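Local coordinates for protein probable adenylyl-sulfate kinase (Synechocystis sp., PDB 5CB8) that phosphorylates adenosine 5'-phosphosulfate at the expense of ATP, making 3'-phosphoadenylyl sulfate, the activated sulfate of sulfur metabolism, at residues T27-G32 with A110-V115; D121-F126 with Q187-L192. All coordinates share one frame; numbering follows the deposited sequence.

Contact 1: T27-G32 with A110-V115; sequences TIWLTG and AIRQEV
R112 lies across T31 at about a right angle, and the touching is done by the aliphatic part of its chain: R112 CD sits 3.6 Å from T31 OG1 and 3.8 Å from T31 CB. Beyond CD the chain bends at chi3 (-52°), which carries the guanidinium past the threonine with T31 CG2 over one of its faces. R112 NH1 stays 3.6 Å from T31 OG1, a van der Waals neighbour; the polar bonds of both groups go elsewhere. R112 NE forms a salt bridge with E124, while NH1 and NH2 reach the carbonyls of S106 and E162, so three separate partners fix the rotation of the guanidinium. T31 OG1 is hydrogen-bonded to the carbonyl of I105 and to the hydroxyls of S106 and Y161.

Strand 26-31 is the central strand of the parallel sheet in this P-loop kinase fold, and helix 109-119 packs over one face of it, nearly antiparallel at 174°, with axes 11.4 Å apart. G32, just past T31, opens the Walker A loop, which by similarity binds ATP.

W29 projects from the same face of the strand. With CG anti to the backbone N (chi1 -170°), the indole is laid toward the helix, where the V115 side chain crosses it at about a right angle and V115 CG1 comes obliquely to within 3.9 Å of W29 CZ3. T27 CG2 lies at the indole edge, in plane. W29 NE1 lies 4.2 Å from R112 CD, and its hydrogen bond goes to OG of S106, the phosphoserine-intermediate position by similarity.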
loop_
_atom_site.group_PDB
_atom_site.type_symbol
_atom_site.label_atom_id
_atom_site.label_comp_id
_atom_site.label_asym_id
_atom_site.label_seq_id
_atom_site.Cartn_x
_atom_site.Cartn_y
_atom_site.Cartn_z
ATOM N N THR B 27 2.063 13.734 -3.027
ATOM C CA THR B 27 2.629 12.735 -3.926
ATOM C C THR B 27 3.313 13.442 -5.089
ATOM O O THR B 27 2.677 14.203 -5.824
ATOM C CB THR B 27 1.548 11.793 -4.457
ATOM O OG1 THR B 27 1.074 10.974 -3.376
ATOM C CG2 THR B 27 2.099 10.896 -5.567
ATOM N N ILE B 28 4.613 13.212 -5.233
ATOM C CA ILE B 28 5.378 13.764 -6.346
ATOM C C ILE B 28 5.529 12.643 -7.370
ATOM O O ILE B 28 6.215 11.650 -7.106
ATOM C CB ILE B 28 6.756 14.265 -5.867
ATOM C CG1 ILE B 28 6.577 15.280 -4.727
ATOM C CG2 ILE B 28 7.556 14.876 -7.029
ATOM C CD1 ILE B 28 7.863 15.607 -4.000
ATOM N N TRP B 29 4.878 12.797 -8.526
ATOM C CA TRP B 29 4.682 11.686 -9.457
ATOM C C TRP B 29 5.494 11.855 -10.740
ATOM O O TRP B 29 5.142 12.666 -11.604
ATOM C CB TRP B 29 3.192 11.546 -9.814
ATOM C CG TRP B 29 2.867 10.288 -10.572
ATOM C CD1 TRP B 29 3.121 10.032 -11.893
ATOM C CD2 TRP B 29 2.233 9.108 -10.052
ATOM N NE1 TRP B 29 2.685 8.768 -12.224
ATOM C CE2 TRP B 29 2.138 8.183 -11.111
ATOM C CE3 TRP B 29 1.741 8.752 -8.787
ATOM C CZ2 TRP B 29 1.576 6.915 -10.946
ATOM C CZ3 TRP B 29 1.175 7.494 -8.627
ATOM C CH2 TRP B 29 1.093 6.592 -9.702
ATOM N N LEU B 30 6.574 11.084 -10.863
ATOM C CA LEU B 30 7.437 11.175 -12.037
ATOM C C LEU B 30 6.999 10.167 -13.105
ATOM O O LEU B 30 6.997 8.952 -12.874
ATOM C CB LEU B 30 8.906 10.951 -11.654
ATOM C CG LEU B 30 9.644 12.191 -11.125
ATOM C CD1 LEU B 30 9.024 12.703 -9.842
ATOM C CD2 LEU B 30 11.126 11.914 -10.898
ATOM N N THR B 31 6.620 10.688 -14.270
ATOM C CA THR B 31 6.198 9.866 -15.390
ATOM C C THR B 31 7.135 10.122 -16.574
ATOM O O THR B 31 7.676 11.214 -16.710
ATOM C CB THR B 31 4.730 10.194 -15.776
ATOM O OG1 THR B 31 4.332 9.416 -16.908
ATOM C CG2 THR B 31 4.566 11.675 -16.100
ATOM N N GLY B 32 7.337 9.120 -17.426
ATOM C CA GLY B 32 8.207 9.305 -18.578
ATOM C C GLY B 32 8.696 7.979 -19.126
ATOM O O GLY B 32 8.478 6.938 -18.503
ATOM N N ALA B 110 -5.117 9.241 -18.693
ATOM C CA ALA B 110 -6.380 9.163 -17.950
ATOM C C ALA B 110 -6.192 8.505 -16.583
ATOM O O ALA B 110 -6.877 8.849 -15.620
ATOM C CB ALA B 110 -7.446 8.419 -18.763
ATOM N N ILE B 111 -5.283 7.541 -16.506
ATOM C CA ILE B 111 -4.981 6.879 -15.237
ATOM C C ILE B 111 -4.184 7.805 -14.306
ATOM O O ILE B 111 -4.467 7.878 -13.108
ATOM C CB ILE B 111 -4.181 5.590 -15.450
ATOM C CG1 ILE B 111 -4.951 4.628 -16.366
ATOM C CG2 ILE B 111 -3.867 4.934 -14.100
ATOM C CD1 ILE B 111 -6.246 4.123 -15.758
ATOM N N ARG B 112 -3.194 8.516 -14.843
ATOM C CA ARG B 112 -2.468 9.504 -14.023
ATOM C C ARG B 112 -3.435 10.540 -13.461
ATOM O O ARG B 112 -3.312 10.963 -12.306
ATOM C CB ARG B 112 -1.369 10.202 -14.836
ATOM C CG ARG B 112 -0.254 9.257 -15.314
ATOM C CD ARG B 112 0.958 10.034 -15.869
ATOM N NE ARG B 112 0.570 11.018 -16.884
ATOM C CZ ARG B 112 0.677 10.837 -18.198
ATOM N NH1 ARG B 112 1.167 9.707 -18.684
ATOM N NH2 ARG B 112 0.287 11.793 -19.033
ATOM N N GLN B 113 -4.405 10.935 -14.280
ATOM C CA GLN B 113 -5.396 11.937 -13.877
ATOM C C GLN B 113 -6.315 11.402 -12.793
ATOM O O GLN B 113 -6.715 12.122 -11.873
ATOM C CB GLN B 113 -6.209 12.382 -15.098
ATOM C CG GLN B 113 -5.456 13.367 -15.975
ATOM C CD GLN B 113 -4.900 14.527 -15.165
ATOM O OE1 GLN B 113 -5.652 15.271 -14.532
ATOM N NE2 GLN B 113 -3.576 14.672 -15.166
ATOM N N GLU B 114 -6.654 10.127 -12.908
ATOM C CA GLU B 114 -7.515 9.465 -11.937
ATOM C C GLU B 114 -6.825 9.472 -10.567
ATOM O O GLU B 114 -7.442 9.771 -9.541
ATOM C CB GLU B 114 -7.760 8.040 -12.436
ATOM C CG GLU B 114 -8.670 7.178 -11.613
ATOM C CD GLU B 114 -8.728 5.761 -12.169
ATOM O OE1 GLU B 114 -9.134 5.588 -13.347
ATOM O OE2 GLU B 114 -8.350 4.829 -11.432
ATOM N N VAL B 115 -5.534 9.157 -10.557
ATOM C CA VAL B 115 -4.773 9.128 -9.310
ATOM C C VAL B 115 -4.609 10.537 -8.749
ATOM O O VAL B 115 -4.771 10.764 -7.546
ATOM C CB VAL B 115 -3.395 8.464 -9.523
ATOM C CG1 VAL B 115 -2.556 8.562 -8.264
ATOM C CG2 VAL B 115 -3.582 7.009 -9.916
#

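Contact 2: D121-F126 with Q187-L192; sequences DFLEVF and QKLVDL
A chi1 of -74° sets CG of L123 opposite its own carbonyl carbon, and a chi2 of -169° extends the chain, so that the two methyls spread apart toward different residues of the 187-192 segment. L189 approaches one of them: although its CB points past the strand and not at it, the branch turns in and brings L189 CD2 to within 3.6 Å of L123 CD1. These two leucines meet at a slant. The same L123 methyl also rests on the lysine chain, with K188 CG 3.8 Å from L123 CD1, while the end of K188 leads away from the strand. On the other branch L123 CD2 meets L192 CD1 tip to tip, 3.5 Å apart.

L123 touches three residues, K188 and L189 in the last helical turn and L192 just beyond it. In this alpha/beta/alpha sandwich the contact joins the sheet to one of its two helical layers: strand 122-127 lies beside the P-loop strand 26-31 in the parallel sheet, and helix 178-191, late in the chain, packs on the sheet face turned away from helix 109-119. L189 also reaches I28 of the neighbouring strand, while K188 touches V169 of strand 169-171, so the helix leans on three strands at once.

L192, the first residue to leave helical geometry, still gives its N to the K188 carbonyl O (3.0 Å). On the outer side of the helix Q187 NE2 donates to D191 OD1 at 2.9 Å, on the syn side but 34° out of the carboxylate plane.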
loop_
_atom_site.group_PDB
_atom_site.type_symbol
_atom_site.label_atom_id
_atom_site.label_comp_id
_atom_site.label_asym_id
_atom_site.label_seq_id
_atom_site.Cartn_x
_atom_site.Cartn_y
_atom_site.Cartn_z
ATOM N N ASP B 121 -3.397 16.383 -3.297
ATOM C CA ASP B 121 -2.054 16.928 -3.133
ATOM C C ASP B 121 -1.073 16.092 -3.936
ATOM O O ASP B 121 -0.456 15.147 -3.424
ATOM C CB ASP B 121 -1.675 16.967 -1.661
ATOM C CG ASP B 121 -2.599 17.839 -0.874
ATOM O OD1 ASP B 121 -2.517 19.073 -1.043
ATOM O OD2 ASP B 121 -3.425 17.294 -0.119
ATOM N N PHE B 122 -0.927 16.469 -5.197
ATOM C CA PHE B 122 -0.295 15.626 -6.193
ATOM C C PHE B 122 0.402 16.543 -7.178
ATOM O O PHE B 122 -0.194 17.516 -7.659
ATOM C CB PHE B 122 -1.401 14.837 -6.901
ATOM C CG PHE B 122 -0.918 13.893 -7.967
ATOM C CD1 PHE B 122 -0.610 14.359 -9.240
ATOM C CD2 PHE B 122 -0.840 12.531 -7.715
ATOM C CE1 PHE B 122 -0.191 13.488 -10.230
ATOM C CE2 PHE B 122 -0.423 11.651 -8.700
ATOM C CZ PHE B 122 -0.105 12.133 -9.963
ATOM N N LEU B 123 1.665 16.248 -7.464
ATOM C CA LEU B 123 2.441 17.020 -8.427
ATOM C C LEU B 123 2.889 16.092 -9.542
ATOM O O LEU B 123 3.640 15.142 -9.294
ATOM C CB LEU B 123 3.686 17.614 -7.762
ATOM C CG LEU B 123 3.514 18.797 -6.823
ATOM C CD1 LEU B 123 4.875 19.410 -6.487
ATOM C CD2 LEU B 123 2.601 19.811 -7.488
ATOM N N GLU B 124 2.440 16.363 -10.765
ATOM C CA GLU B 124 2.833 15.548 -11.913
ATOM C C GLU B 124 4.134 16.095 -12.497
ATOM O O GLU B 124 4.195 17.245 -12.939
ATOM C CB GLU B 124 1.738 15.560 -12.988
ATOM C CG GLU B 124 2.031 14.670 -14.204
ATOM C CD GLU B 124 0.939 14.757 -15.264
ATOM O OE1 GLU B 124 0.449 15.874 -15.542
ATOM O OE2 GLU B 124 0.568 13.709 -15.831
ATOM N N VAL B 125 5.173 15.270 -12.500
ATOM C CA VAL B 125 6.459 15.684 -13.033
ATOM C C VAL B 125 6.714 14.896 -14.318
ATOM O O VAL B 125 6.837 13.672 -14.283
ATOM C CB VAL B 125 7.582 15.422 -12.007
ATOM C CG1 VAL B 125 8.932 15.879 -12.557
ATOM C CG2 VAL B 125 7.279 16.143 -10.685
ATOM N N PHE B 126 6.758 15.594 -15.453
ATOM C CA PHE B 126 7.036 14.959 -16.743
ATOM C C PHE B 126 8.552 14.880 -16.934
ATOM O O PHE B 126 9.203 15.887 -17.210
ATOM C CB PHE B 126 6.406 15.788 -17.874
ATOM C CG PHE B 126 6.572 15.197 -19.257
ATOM C CD1 PHE B 126 6.980 13.879 -19.436
ATOM C CD2 PHE B 126 6.313 15.974 -20.379
ATOM C CE1 PHE B 126 7.131 13.346 -20.708
ATOM C CE2 PHE B 126 6.455 15.448 -21.656
ATOM C CZ PHE B 126 6.868 14.126 -21.818
ATOM N N GLN B 187 11.620 23.719 -6.068
ATOM C CA GLN B 187 11.071 25.070 -6.064
ATOM C C GLN B 187 9.549 25.037 -6.154
ATOM O O GLN B 187 8.864 25.868 -5.553
ATOM C CB GLN B 187 11.661 25.909 -7.206
ATOM C CG GLN B 187 11.282 27.379 -7.129
ATOM C CD GLN B 187 11.760 28.028 -5.845
ATOM O OE1 GLN B 187 12.926 27.896 -5.465
ATOM N NE2 GLN B 187 10.857 28.724 -5.161
ATOM N N LYS B 188 9.022 24.072 -6.901
ATOM C CA LYS B 188 7.575 23.922 -7.019
ATOM C C LYS B 188 6.982 23.529 -5.664
ATOM O O LYS B 188 5.923 24.031 -5.259
ATOM C CB LYS B 188 7.231 22.878 -8.084
ATOM C CG LYS B 188 5.731 22.678 -8.301
ATOM C CD LYS B 188 5.045 23.973 -8.753
ATOM C CE LYS B 188 5.473 24.373 -10.156
ATOM N NZ LYS B 188 4.759 25.591 -10.659
ATOM N N LEU B 189 7.672 22.632 -4.963
ATOM C CA LEU B 189 7.265 22.244 -3.611
ATOM C C LEU B 189 7.277 23.438 -2.653
ATOM O O LEU B 189 6.419 23.552 -1.769
ATOM C CB LEU B 189 8.187 21.154 -3.077
ATOM C CG LEU B 189 8.073 19.770 -3.705
ATOM C CD1 LEU B 189 9.208 18.894 -3.198
ATOM C CD2 LEU B 189 6.720 19.145 -3.386
ATOM N N VAL B 190 8.255 24.324 -2.825
ATOM C CA VAL B 190 8.320 25.531 -2.007
ATOM C C VAL B 190 7.188 26.490 -2.355
ATOM O O VAL B 190 6.497 27.001 -1.458
ATOM C CB VAL B 190 9.672 26.254 -2.161
ATOM C CG1 VAL B 190 9.609 27.646 -1.536
ATOM C CG2 VAL B 190 10.784 25.437 -1.521
ATOM N N ASP B 191 7.001 26.736 -3.653
ATOM C CA ASP B 191 5.987 27.687 -4.105
ATOM C C ASP B 191 4.607 27.300 -3.597
ATOM O O ASP B 191 3.839 28.153 -3.161
ATOM C CB ASP B 191 5.947 27.771 -5.634
ATOM C CG ASP B 191 7.209 28.365 -6.224
ATOM O OD1 ASP B 191 8.011 28.950 -5.461
ATOM O OD2 ASP B 191 7.391 28.249 -7.459
ATOM N N LEU B 192 4.306 26.005 -3.660
ATOM C CA LEU B 192 3.012 25.484 -3.241
ATOM C C LEU B 192 2.987 25.180 -1.746
ATOM O O LEU B 192 2.020 24.602 -1.242
ATOM C CB LEU B 192 2.669 24.222 -4.027
ATOM C CG LEU B 192 2.582 24.391 -5.538
ATOM C CD1 LEU B 192 2.328 23.049 -6.186
ATOM C CD2 LEU B 192 1.480 25.363 -5.889
#

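Contact 1 and contact 2 lie on opposite faces of one sheet, where strands 26-31 and 122-127 are neighbours. W29 ties them together: its N and O are 2.8 Å from L123 O and V125 N respectively, probable hydrogen bonds, and its CB packs on F122. I28, on the other face of its strand, meets L189. Contact 1 is wholly buried, next to S106, by similarity the phosphoserine of the active site, and mixes apolar packing with a guanidinium and a hydroxyl held by partners outside it, among them E124 of strand 122-127. Contact 2 is farther from the centre, partly exposed, away from the annotated sites, and purely aliphatic across its interface.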